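A-type flavoprotein (Giardia intestinalis, PDB 2Q9U) probably reduces dioxygen at a non-haem diiron centre, using electrons delivered by flavin mononucleotide, and so scavenges oxygen for the parasite. Local coordinates at residues 20-25 with 59-64; 88-93 with 169-174; 150-155 with 201-206; 194-199 with 232-237. All coordinates share one frame; numbering follows the deposited sequence.

Contact 1: residues 20-25 with 59-64; sequences VGIVDW and YPFAEE
The CD1 methyl of I22 sits almost on the axis of the F61 ring, 3.5 Å from its centroid and 13° off the ring normal, a close CH-pi contact over one face. I22 places CG1 between its backbone N and carbonyl carbon (chi1 72°), which carries CD1 out from strand 22-24 over the ring while CG2 turns to E64. The two side chains cross at about a right angle. At the far end of the ring, D24 brings its carboxylate up obliquely, CG 3.6 Å from F61 CZ; its OD2 is hydrogen-bonded to the hydroxyl of Y41. The extended chain of E64 runs past the other branch of I22, with CG2 3.6 Å from CD of E64.

Beyond this tightly packed part the join is made through water. One water accepts from V23 N at 2.9 Å and lies 2.6 Å from E64 OE2; a second lies between V23 O and E64 OE1, 2.8 Å from the latter. The carboxylate also forms a salt bridge with R68, one turn further along the helix. The opposite face of F61 is covered more loosely by P60 CB, offset toward the rim, and P60 itself is exposed. A helix, 62-72, laid by its first turn against the mixed sheet that contains strand 17-24 is the sheet-and-helix layering of the metallo-beta-lactamase-like fold.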
# COMPACT_ATOMS: atom_id res chain seq x y z
N VAL A 20 32.15 -7.76 0.33
CA VAL A 20 32.20 -6.39 -0.18
C VAL A 20 30.87 -6.05 -0.92
O VAL A 20 30.86 -5.23 -1.83
CB VAL A 20 33.43 -6.15 -1.07
CG1 VAL A 20 34.76 -6.23 -0.23
CG2 VAL A 20 33.44 -7.10 -2.29
N GLY A 21 29.78 -6.68 -0.50
CA GLY A 21 28.48 -6.48 -1.14
C GLY A 21 27.76 -5.29 -0.55
O GLY A 21 28.36 -4.44 0.10
N ILE A 22 26.45 -5.26 -0.73
CA ILE A 22 25.65 -4.21 -0.10
C ILE A 22 24.37 -4.82 0.44
O ILE A 22 23.87 -5.81 -0.10
CB ILE A 22 25.34 -3.00 -1.04
CG1 ILE A 22 24.31 -3.34 -2.14
CG2 ILE A 22 26.64 -2.40 -1.66
CD1 ILE A 22 22.81 -3.07 -1.73
N VAL A 23 23.85 -4.23 1.50
CA VAL A 23 22.55 -4.66 2.03
C VAL A 23 21.54 -3.67 1.51
O VAL A 23 21.71 -2.44 1.66
CB VAL A 23 22.50 -4.71 3.58
CG1 VAL A 23 21.10 -5.21 4.03
CG2 VAL A 23 23.58 -5.70 4.14
N ASP A 24 20.52 -4.20 0.83
CA ASP A 24 19.45 -3.36 0.27
C ASP A 24 18.30 -3.36 1.31
O ASP A 24 17.34 -4.14 1.24
CB ASP A 24 19.00 -3.88 -1.11
CG ASP A 24 18.13 -2.89 -1.87
OD1 ASP A 24 17.60 -1.95 -1.25
OD2 ASP A 24 17.92 -3.08 -3.10
N TRP A 25 18.44 -2.48 2.29
CA TRP A 25 17.48 -2.36 3.40
C TRP A 25 16.07 -1.99 2.92
O TRP A 25 15.07 -2.47 3.46
CB TRP A 25 17.99 -1.31 4.40
CG TRP A 25 19.26 -1.75 5.13
CD1 TRP A 25 20.55 -1.33 4.88
CD2 TRP A 25 19.34 -2.70 6.20
NE1 TRP A 25 21.42 -1.96 5.75
CE2 TRP A 25 20.70 -2.79 6.58
CE3 TRP A 25 18.38 -3.47 6.89
CZ2 TRP A 25 21.13 -3.61 7.61
CZ3 TRP A 25 18.82 -4.29 7.93
CH2 TRP A 25 20.17 -4.36 8.27
N TYR A 59 23.30 -1.19 -9.99
CA TYR A 59 23.93 0.12 -10.23
C TYR A 59 23.70 1.24 -9.18
O TYR A 59 24.61 2.03 -8.94
CB TYR A 59 23.63 0.64 -11.68
CG TYR A 59 22.20 1.09 -11.85
CD1 TYR A 59 21.81 2.41 -11.50
CD2 TYR A 59 21.21 0.19 -12.29
CE1 TYR A 59 20.47 2.82 -11.60
CE2 TYR A 59 19.87 0.60 -12.42
CZ TYR A 59 19.51 1.92 -12.07
OH TYR A 59 18.18 2.32 -12.17
N PRO A 60 22.53 1.30 -8.50
CA PRO A 60 22.41 2.37 -7.50
C PRO A 60 23.42 2.31 -6.38
O PRO A 60 23.67 3.32 -5.73
CB PRO A 60 20.98 2.19 -6.95
CG PRO A 60 20.27 1.49 -8.06
CD PRO A 60 21.27 0.54 -8.61
N PHE A 61 24.00 1.13 -6.16
CA PHE A 61 24.91 0.85 -5.03
C PHE A 61 26.38 0.76 -5.44
O PHE A 61 27.22 0.32 -4.65
CB PHE A 61 24.46 -0.47 -4.37
CG PHE A 61 23.02 -0.44 -3.95
CD1 PHE A 61 22.63 0.24 -2.80
CD2 PHE A 61 22.04 -1.05 -4.73
CE1 PHE A 61 21.27 0.31 -2.39
CE2 PHE A 61 20.68 -1.00 -4.35
CZ PHE A 61 20.30 -0.33 -3.17
N ALA A 62 26.67 1.20 -6.68
CA ALA A 62 28.01 1.06 -7.25
C ALA A 62 29.12 1.65 -6.38
O ALA A 62 30.13 0.99 -6.19
CB ALA A 62 28.07 1.67 -8.66
N GLU A 63 28.91 2.87 -5.87
CA GLU A 63 29.97 3.58 -5.12
C GLU A 63 30.22 2.94 -3.77
O GLU A 63 31.35 2.90 -3.29
CB GLU A 63 29.64 5.07 -4.92
CG GLU A 63 29.61 5.89 -6.24
CD GLU A 63 30.96 6.00 -6.98
OE1 GLU A 63 32.05 5.78 -6.38
OE2 GLU A 63 30.94 6.31 -8.20
N GLU A 64 29.16 2.44 -3.17
CA GLU A 64 29.32 1.66 -1.93
C GLU A 64 30.16 0.39 -2.12
O GLU A 64 31.09 0.11 -1.34
CB GLU A 64 27.95 1.34 -1.33
CG GLU A 64 28.04 0.64 0.05
CD GLU A 64 26.68 0.29 0.67
OE1 GLU A 64 25.60 0.64 0.13
OE2 GLU A 64 26.71 -0.39 1.71
O HOH W 1 23.02 -0.03 0.87
O HOH W 2 24.60 -1.67 2.64

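Contact 2: residues 88-93 with 169-174; sequences GDHASS and SNDGFG. With FEO (mu-oxo-diiron), chain G.
An iron atom, and not a direct bond, joins D89 and H90 to D171: FE1 of the mu-oxo-diiron group takes D89 OD2 at 2.1 Å, H90 NE2 at 2.2 Å and D171 OD1 at 2.0 Å. H90 NE2 and D171 OD1 therefore come within 2.9 Å of each other as fellow ligands. D171 is a bridging carboxylate, for its OD2 binds FE2. The imidazole and carboxylate planes stand 67° apart, and D171 OD1 approaches the ring at its edge. Over one face of H90 lies the amide of N170, ND2 3.8 Å from CG and toward the rim; the polar end of N170 has its main partner in D55. N170 adopts a positive phi (58°) in the type II' turn from S169 to G172, which swings the chain from the strand end to the metal. D89 and H90 close the HxExDH sequence, begun by H85 and E87, that is characteristic of this diiron family.

The loop 88-93 follows strand 80-82 and leads into helix 94-97, with A91 against helix 110-120. On the other side, strand 166-170 pairs with strand 225-228, while D171 touches Y199 of helix 189-204 and Y267 of the third subunit packs on D89.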
# COMPACT_ATOMS: atom_id res chain seq x y z
N GLY A 88 20.93 -7.81 -13.68
CA GLY A 88 21.26 -6.48 -13.13
C GLY A 88 21.58 -6.40 -11.65
O GLY A 88 22.44 -5.61 -11.24
N ASP A 89 20.90 -7.20 -10.83
CA ASP A 89 21.16 -7.16 -9.40
C ASP A 89 22.59 -7.53 -9.01
O ASP A 89 23.06 -7.11 -7.96
CB ASP A 89 20.12 -7.96 -8.59
CG ASP A 89 19.97 -9.41 -9.04
OD1 ASP A 89 20.09 -9.71 -10.24
OD2 ASP A 89 19.71 -10.27 -8.17
N HIS A 90 23.29 -8.30 -9.84
CA HIS A 90 24.71 -8.60 -9.57
C HIS A 90 25.66 -8.00 -10.58
O HIS A 90 26.84 -8.33 -10.58
CB HIS A 90 24.91 -10.12 -9.61
CG HIS A 90 23.87 -10.84 -8.83
ND1 HIS A 90 23.85 -10.81 -7.46
CD2 HIS A 90 22.76 -11.50 -9.22
CE1 HIS A 90 22.77 -11.44 -7.03
NE2 HIS A 90 22.10 -11.88 -8.08
N ALA A 91 25.15 -7.17 -11.48
CA ALA A 91 25.98 -6.81 -12.64
C ALA A 91 25.89 -5.37 -13.11
O ALA A 91 26.81 -4.88 -13.77
CB ALA A 91 25.72 -7.80 -13.83
N SER A 92 24.78 -4.67 -12.81
CA SER A 92 24.51 -3.44 -13.53
C SER A 92 25.44 -2.27 -13.20
O SER A 92 25.57 -1.33 -14.01
CB SER A 92 23.04 -3.02 -13.44
OG SER A 92 22.65 -2.79 -12.10
N SER A 93 26.13 -2.34 -12.05
CA SER A 93 27.19 -1.35 -11.76
C SER A 93 28.31 -1.39 -12.81
O SER A 93 29.07 -0.44 -12.95
CB SER A 93 27.79 -1.58 -10.37
OG SER A 93 26.88 -1.23 -9.33
N SER A 169 27.97 -19.37 -4.92
CA SER A 169 26.82 -19.94 -5.62
C SER A 169 25.93 -18.90 -6.32
O SER A 169 24.95 -19.26 -6.93
CB SER A 169 25.97 -20.77 -4.65
OG SER A 169 25.58 -19.96 -3.55
N ASN A 170 26.27 -17.63 -6.16
CA ASN A 170 25.49 -16.54 -6.79
C ASN A 170 24.01 -16.64 -6.31
O ASN A 170 23.78 -16.72 -5.10
CB ASN A 170 25.69 -16.59 -8.32
CG ASN A 170 25.08 -15.41 -9.04
OD1 ASN A 170 24.08 -15.55 -9.74
ND2 ASN A 170 25.67 -14.23 -8.87
N ASP A 171 23.03 -16.66 -7.21
CA ASP A 171 21.62 -16.73 -6.82
C ASP A 171 21.34 -18.02 -6.05
O ASP A 171 20.49 -18.07 -5.13
CB ASP A 171 20.70 -16.69 -8.05
CG ASP A 171 20.40 -15.27 -8.56
OD1 ASP A 171 20.50 -14.25 -7.81
OD2 ASP A 171 20.04 -15.19 -9.74
N GLY A 172 22.06 -19.09 -6.41
CA GLY A 172 21.91 -20.35 -5.68
C GLY A 172 22.08 -20.18 -4.19
O GLY A 172 23.00 -19.48 -3.73
N PHE A 173 21.21 -20.83 -3.43
CA PHE A 173 21.23 -20.81 -1.95
C PHE A 173 20.91 -19.44 -1.37
O PHE A 173 21.08 -19.21 -0.18
CB PHE A 173 22.55 -21.35 -1.37
CG PHE A 173 22.78 -22.80 -1.68
CD1 PHE A 173 23.42 -23.17 -2.87
CD2 PHE A 173 22.35 -23.78 -0.80
CE1 PHE A 173 23.61 -24.53 -3.18
CE2 PHE A 173 22.53 -25.15 -1.09
CZ PHE A 173 23.17 -25.51 -2.28
N GLY A 174 20.40 -18.55 -2.22
CA GLY A 174 20.09 -17.18 -1.81
C GLY A 174 18.79 -17.03 -1.05
O GLY A 174 17.89 -17.91 -1.12
FE1 FEO G . 19.94 -12.31 -8.03
FE2 FEO G . 19.16 -13.85 -11.02
O FEO G . 19.92 -12.33 -9.88

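Contact 3: residues 150-155 with 201-206; sequences LLHWPD and ANILGL. With FMN (flavin mononucleotide), chain F; FEO (mu-oxo-diiron), chain G.
The imidazole of H152 is covered on both faces: I203 CG2 lies 3.8 Å above one, offset toward the rim, and CG of the following W153 lies on the opposite one. The methyl makes a CH-pi contact, 13° off the ring normal. At the edge NE2 binds FE2 of the mu-oxo-diiron group at 2.2 Å, and the oxo bridge lies near the ring plane. The indole of W153 meets the flavin at its own edge, NE1 3.4 Å from FMN C9, with FMN C8 in the indole plane. That flavin is held by hydrogen bonds from the third subunit, so the isoalloxazine reaches the iron site across a subunit interface, consistent with direct electron transfer between the cofactors.

Beside the ring, at its CB, the contact is aliphatic. L204 CD2 reaches H152 CB and L151 CD1, each at 4.0 Å. With CG anti to its carbonyl carbon (chi1 -55°), L204 sends this methyl toward both residues. The peptide bond between L151 and H152 is cis, an uncommon kink within this loop.

The loop 150-155 connects strands 142-147 and 157-161 and rests on the end of helix 189-204. Helix 208-219 backs both leucines through M211, helix 110-120 supports P154 and D155, and W352 of the third subunit meets W153 edge-to-face.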
# COMPACT_ATOMS: atom_id res chain seq x y z
N LEU A 150 20.06 -22.27 -16.96
CA LEU A 150 18.68 -22.20 -16.51
C LEU A 150 18.51 -22.52 -15.02
O LEU A 150 17.51 -23.09 -14.60
CB LEU A 150 17.70 -23.01 -17.40
CG LEU A 150 17.49 -22.50 -18.83
CD1 LEU A 150 16.58 -23.47 -19.57
CD2 LEU A 150 16.92 -21.05 -18.88
N LEU A 151 19.50 -22.10 -14.22
CA LEU A 151 19.36 -22.07 -12.77
C LEU A 151 19.87 -20.73 -12.26
O LEU A 151 20.90 -20.68 -11.57
CB LEU A 151 20.13 -23.25 -12.11
CG LEU A 151 19.81 -23.55 -10.64
CD1 LEU A 151 18.38 -24.09 -10.54
CD2 LEU A 151 20.83 -24.58 -10.03
N HIS A 152 19.17 -19.63 -12.58
CA HIS A 152 17.91 -19.64 -13.32
C HIS A 152 17.99 -19.00 -14.73
O HIS A 152 16.98 -18.94 -15.45
CB HIS A 152 16.83 -18.91 -12.49
CG HIS A 152 17.12 -17.46 -12.30
ND1 HIS A 152 16.43 -16.46 -12.97
CD2 HIS A 152 18.08 -16.83 -11.57
CE1 HIS A 152 16.94 -15.28 -12.64
NE2 HIS A 152 17.94 -15.48 -11.80
N TRP A 153 19.17 -18.49 -15.13
CA TRP A 153 19.35 -17.93 -16.48
C TRP A 153 20.28 -18.84 -17.31
O TRP A 153 21.03 -19.64 -16.72
CB TRP A 153 19.90 -16.50 -16.40
CG TRP A 153 18.85 -15.43 -16.30
CD1 TRP A 153 17.53 -15.58 -15.94
CD2 TRP A 153 19.03 -14.02 -16.53
NE1 TRP A 153 16.89 -14.37 -15.96
CE2 TRP A 153 17.78 -13.40 -16.32
CE3 TRP A 153 20.13 -13.24 -16.92
CZ2 TRP A 153 17.60 -12.01 -16.46
CZ3 TRP A 153 19.94 -11.86 -17.08
CH2 TRP A 153 18.70 -11.27 -16.85
N PRO A 154 20.25 -18.71 -18.66
CA PRO A 154 21.23 -19.45 -19.50
C PRO A 154 22.68 -19.19 -19.11
O PRO A 154 23.51 -20.10 -19.23
CB PRO A 154 20.94 -18.92 -20.93
CG PRO A 154 19.47 -18.56 -20.88
CD PRO A 154 19.32 -17.92 -19.50
N ASP A 155 22.99 -17.99 -18.61
CA ASP A 155 24.37 -17.62 -18.21
C ASP A 155 24.78 -18.00 -16.78
O ASP A 155 25.92 -17.72 -16.37
CB ASP A 155 24.56 -16.11 -18.34
CG ASP A 155 23.47 -15.33 -17.64
OD1 ASP A 155 23.45 -15.27 -16.41
OD2 ASP A 155 22.59 -14.80 -18.35
N ALA A 201 10.83 -21.22 -4.27
CA ALA A 201 9.49 -21.25 -4.83
C ALA A 201 9.30 -20.21 -5.94
O ALA A 201 8.72 -20.51 -6.99
CB ALA A 201 8.42 -21.02 -3.67
N ASN A 202 9.81 -18.99 -5.72
CA ASN A 202 9.52 -17.84 -6.61
C ASN A 202 10.47 -17.66 -7.77
O ASN A 202 10.08 -17.10 -8.78
CB ASN A 202 9.53 -16.53 -5.82
CG ASN A 202 8.24 -16.32 -5.05
OD1 ASN A 202 7.28 -15.77 -5.58
ND2 ASN A 202 8.22 -16.78 -3.81
N ILE A 203 11.71 -18.11 -7.61
CA ILE A 203 12.74 -17.86 -8.63
C ILE A 203 13.08 -19.16 -9.35
O ILE A 203 13.26 -19.18 -10.58
CB ILE A 203 14.00 -17.20 -8.02
CG1 ILE A 203 13.62 -15.95 -7.18
CG2 ILE A 203 15.07 -16.91 -9.13
CD1 ILE A 203 12.84 -14.90 -7.96
N LEU A 204 13.12 -20.25 -8.59
CA LEU A 204 13.66 -21.50 -9.12
C LEU A 204 12.60 -22.54 -9.42
O LEU A 204 12.94 -23.65 -9.88
CB LEU A 204 14.72 -22.07 -8.14
CG LEU A 204 15.91 -21.17 -7.74
CD1 LEU A 204 16.75 -21.85 -6.64
CD2 LEU A 204 16.80 -20.78 -8.92
N GLY A 205 11.34 -22.22 -9.15
CA GLY A 205 10.27 -23.25 -9.06
C GLY A 205 10.20 -24.16 -10.28
O GLY A 205 9.91 -25.35 -10.16
N LEU A 206 10.45 -23.60 -11.47
CA LEU A 206 10.34 -24.35 -12.72
C LEU A 206 11.65 -25.06 -13.13
O LEU A 206 11.70 -25.70 -14.20
CB LEU A 206 9.86 -23.45 -13.87
CG LEU A 206 10.72 -22.29 -14.39
CD1 LEU A 206 10.17 -21.78 -15.70
CD2 LEU A 206 10.81 -21.09 -13.41
N1 FMN F . 13.16 -14.70 -20.38
C2 FMN F . 12.62 -15.68 -21.16
O2 FMN F . 12.79 -15.67 -22.38
N3 FMN F . 11.90 -16.71 -20.56
C4 FMN F . 11.69 -16.74 -19.19
O4 FMN F . 10.93 -17.60 -18.75
C4A FMN F . 12.23 -15.72 -18.39
N5 FMN F . 12.09 -15.70 -17.01
C5A FMN F . 12.66 -14.67 -16.27
C6 FMN F . 12.52 -14.64 -14.88
C7 FMN F . 13.09 -13.61 -14.12
C7M FMN F . 13.08 -13.74 -12.62
C8 FMN F . 13.82 -12.60 -14.74
C8M FMN F . 14.36 -11.41 -13.98
C9 FMN F . 13.97 -12.63 -16.13
C9A FMN F . 13.40 -13.66 -16.90
N10 FMN F . 13.54 -13.67 -18.29
C10 FMN F . 12.98 -14.70 -19.02
C1' FMN F . 14.31 -12.61 -19.02
C2' FMN F . 13.52 -11.31 -19.15
O2' FMN F . 12.39 -11.44 -20.01
C3' FMN F . 14.54 -10.26 -19.60
O3' FMN F . 15.35 -9.95 -18.48
C4' FMN F . 13.95 -8.98 -20.13
O4' FMN F . 14.97 -8.21 -20.75
C5' FMN F . 13.32 -8.14 -19.02
O5' FMN F . 12.60 -7.07 -19.60
P FMN F . 12.44 -5.72 -18.78
O1P FMN F . 11.32 -4.96 -19.46
O2P FMN F . 12.08 -6.10 -17.37
O3P FMN F . 13.72 -4.91 -18.78
FE1 FEO G . 19.94 -12.31 -8.03
FE2 FEO G . 19.16 -13.85 -11.02
O FEO G . 19.92 -12.33 -9.88

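Contact 4: residues 194-199 with 232-237; sequences HLFKEY and VSWRGD. With NO3 (nitrate ion), chain C.
F196 leaves helix 189-204 toward W234, and its side chain can be followed outward past the indole. CB is still 4.4 Å from W234 CZ2. With CG anti to the backbone N (chi1 172°), the ring is thrown out from the helix, and CD2 makes the closest approach of the pair, 3.5 Å from W234 CZ2. One atom further, CE2 is 4.1 Å from the same CZ2 but has come up to the backbone of F173, 3.6 Å from its CA. At the tip CZ has passed the indole and is 5.2 Å from W234 CZ2. A single indole carbon thus carries the contact.

The phenyl ring and the six-membered ring of W234 have centroids 5.5 Å apart and planes turned by 81°. The approach is oblique. The indole's rotation is probably held by its NE1, close to CZ2, which donates to F173 O; Y246 adds a further ring beside F196.

One turn on, Y199 points to the metal side of the helix, and its OH lies 3.0 Å from O2 of a nitrate ion, probably from the crystallisation liquor and also hydrogen-bonded by H31.

W234 belongs to the short strand 234-235 at the border of its sheet, paired through I226 with strand 225-228. Helix 236-250, which follows, packs M239 and A242 on the indole and E245 on F196, while V192 and M193 of helix 189-204 cover W234 from the F196 helix itself.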
# COMPACT_ATOMS: atom_id res chain seq x y z
N HIS A 194 12.95 -20.34 6.02
CA HIS A 194 11.68 -19.83 5.48
C HIS A 194 11.92 -18.97 4.23
O HIS A 194 11.27 -19.16 3.20
CB HIS A 194 10.92 -19.05 6.56
CG HIS A 194 9.79 -18.23 6.04
ND1 HIS A 194 8.50 -18.71 5.98
CD2 HIS A 194 9.75 -16.97 5.54
CE1 HIS A 194 7.71 -17.77 5.48
NE2 HIS A 194 8.45 -16.71 5.19
N LEU A 195 12.85 -18.03 4.31
CA LEU A 195 13.11 -17.14 3.16
C LEU A 195 13.83 -17.87 2.03
O LEU A 195 13.64 -17.55 0.84
CB LEU A 195 13.90 -15.91 3.63
CG LEU A 195 13.11 -14.98 4.58
CD1 LEU A 195 14.06 -13.89 5.11
CD2 LEU A 195 11.88 -14.34 3.88
N PHE A 196 14.65 -18.87 2.41
CA PHE A 196 15.37 -19.71 1.44
C PHE A 196 14.32 -20.47 0.60
O PHE A 196 14.43 -20.57 -0.62
CB PHE A 196 16.28 -20.67 2.21
CG PHE A 196 16.95 -21.75 1.36
CD1 PHE A 196 16.29 -22.94 1.05
CD2 PHE A 196 18.27 -21.58 0.92
CE1 PHE A 196 16.94 -23.94 0.30
CE2 PHE A 196 18.93 -22.58 0.19
CZ PHE A 196 18.26 -23.75 -0.12
N LYS A 197 13.29 -20.98 1.28
CA LYS A 197 12.14 -21.63 0.59
C LYS A 197 11.32 -20.66 -0.26
O LYS A 197 10.88 -21.01 -1.37
CB LYS A 197 11.22 -22.32 1.60
CG LYS A 197 11.81 -23.59 2.19
CD LYS A 197 10.84 -24.16 3.26
CE LYS A 197 11.46 -25.30 4.04
NZ LYS A 197 10.58 -25.76 5.18
N GLU A 198 11.12 -19.44 0.24
CA GLU A 198 10.37 -18.47 -0.55
C GLU A 198 11.15 -18.17 -1.85
O GLU A 198 10.57 -18.02 -2.94
CB GLU A 198 10.11 -17.18 0.25
CG GLU A 198 9.03 -16.29 -0.37
CD GLU A 198 8.84 -15.01 0.42
OE1 GLU A 198 9.80 -14.23 0.50
OE2 GLU A 198 7.73 -14.80 0.96
N TYR A 199 12.47 -18.04 -1.72
CA TYR A 199 13.31 -17.77 -2.90
C TYR A 199 13.22 -18.92 -3.91
O TYR A 199 13.02 -18.71 -5.13
CB TYR A 199 14.76 -17.54 -2.48
CG TYR A 199 15.60 -17.03 -3.61
CD1 TYR A 199 16.18 -17.92 -4.54
CD2 TYR A 199 15.85 -15.66 -3.75
CE1 TYR A 199 16.98 -17.45 -5.59
CE2 TYR A 199 16.65 -15.18 -4.79
CZ TYR A 199 17.20 -16.08 -5.71
OH TYR A 199 17.98 -15.57 -6.74
N VAL A 232 22.11 -14.35 3.51
CA VAL A 232 23.18 -14.92 4.33
C VAL A 232 23.81 -16.13 3.64
O VAL A 232 23.23 -16.75 2.73
CB VAL A 232 22.73 -15.30 5.78
CG1 VAL A 232 22.27 -14.06 6.52
CG2 VAL A 232 21.63 -16.35 5.76
N SER A 233 25.03 -16.42 4.08
CA SER A 233 25.80 -17.54 3.54
C SER A 233 25.78 -18.71 4.53
O SER A 233 25.29 -18.59 5.66
CB SER A 233 27.23 -17.06 3.24
OG SER A 233 27.18 -16.19 2.14
N TRP A 234 26.32 -19.85 4.09
CA TRP A 234 26.08 -21.12 4.72
C TRP A 234 27.38 -21.83 5.12
O TRP A 234 28.37 -21.87 4.34
CB TRP A 234 25.28 -22.05 3.77
CG TRP A 234 23.98 -21.47 3.31
CD1 TRP A 234 23.75 -20.73 2.17
CD2 TRP A 234 22.72 -21.58 3.98
NE1 TRP A 234 22.42 -20.36 2.11
CE2 TRP A 234 21.77 -20.87 3.21
CE3 TRP A 234 22.31 -22.20 5.18
CZ2 TRP A 234 20.42 -20.79 3.57
CZ3 TRP A 234 20.95 -22.09 5.56
CH2 TRP A 234 20.03 -21.39 4.74
N ARG A 235 27.35 -22.42 6.30
CA ARG A 235 28.41 -23.27 6.80
C ARG A 235 27.84 -24.30 7.82
O ARG A 235 26.74 -24.24 8.18
CB ARG A 235 29.54 -22.43 7.40
CG ARG A 235 29.16 -21.79 8.71
CD ARG A 235 30.08 -20.72 9.20
NE ARG A 235 29.55 -19.89 10.26
CZ ARG A 235 30.25 -18.97 10.89
NH1 ARG A 235 31.49 -18.77 10.61
NH2 ARG A 235 29.70 -18.27 11.81
N GLY A 236 28.66 -25.24 8.22
CA GLY A 236 28.25 -26.26 9.15
C GLY A 236 26.93 -26.95 8.97
O GLY A 236 26.50 -27.20 7.89
N ASP A 237 26.26 -27.19 10.08
CA ASP A 237 24.95 -27.80 10.09
C ASP A 237 23.91 -27.07 9.25
O ASP A 237 23.14 -27.71 8.57
CB ASP A 237 24.39 -28.03 11.49
CG ASP A 237 25.26 -28.95 12.34
OD1 ASP A 237 25.91 -29.82 11.81
OD2 ASP A 237 25.25 -28.79 13.52
N NO3 C . 16.96 -13.03 -8.55
O1 NO3 C . 15.67 -12.74 -8.18
O2 NO3 C . 17.97 -12.76 -7.67
O3 NO3 C . 17.27 -13.63 -9.76

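Contacts 2 and 3 share the mu-oxo-diiron site, with centres 12 Å apart: D171 OD2 and H152 NE2, 3.0 Å from each other, both bind FE2 together with H85 and E87, while H230 joins D89, H90 and D171 OD1 on FE1. Contact 4 reaches the metal site through Y199, whose OH lies 3.0 Å from D171 OD1 of contact 2, and it shares helix 189-204 with contact 3, whose segment 201-206 follows 194-199 almost directly. Contact 1 lies off the metal site, the D24 side chain about 11 Å from the diiron group, but meets contact 2 directly: Y59 N lies 2.7 Å from S92 OG, a probable hydrogen bond. Among the four contacts, contact 3 alone touches the flavin.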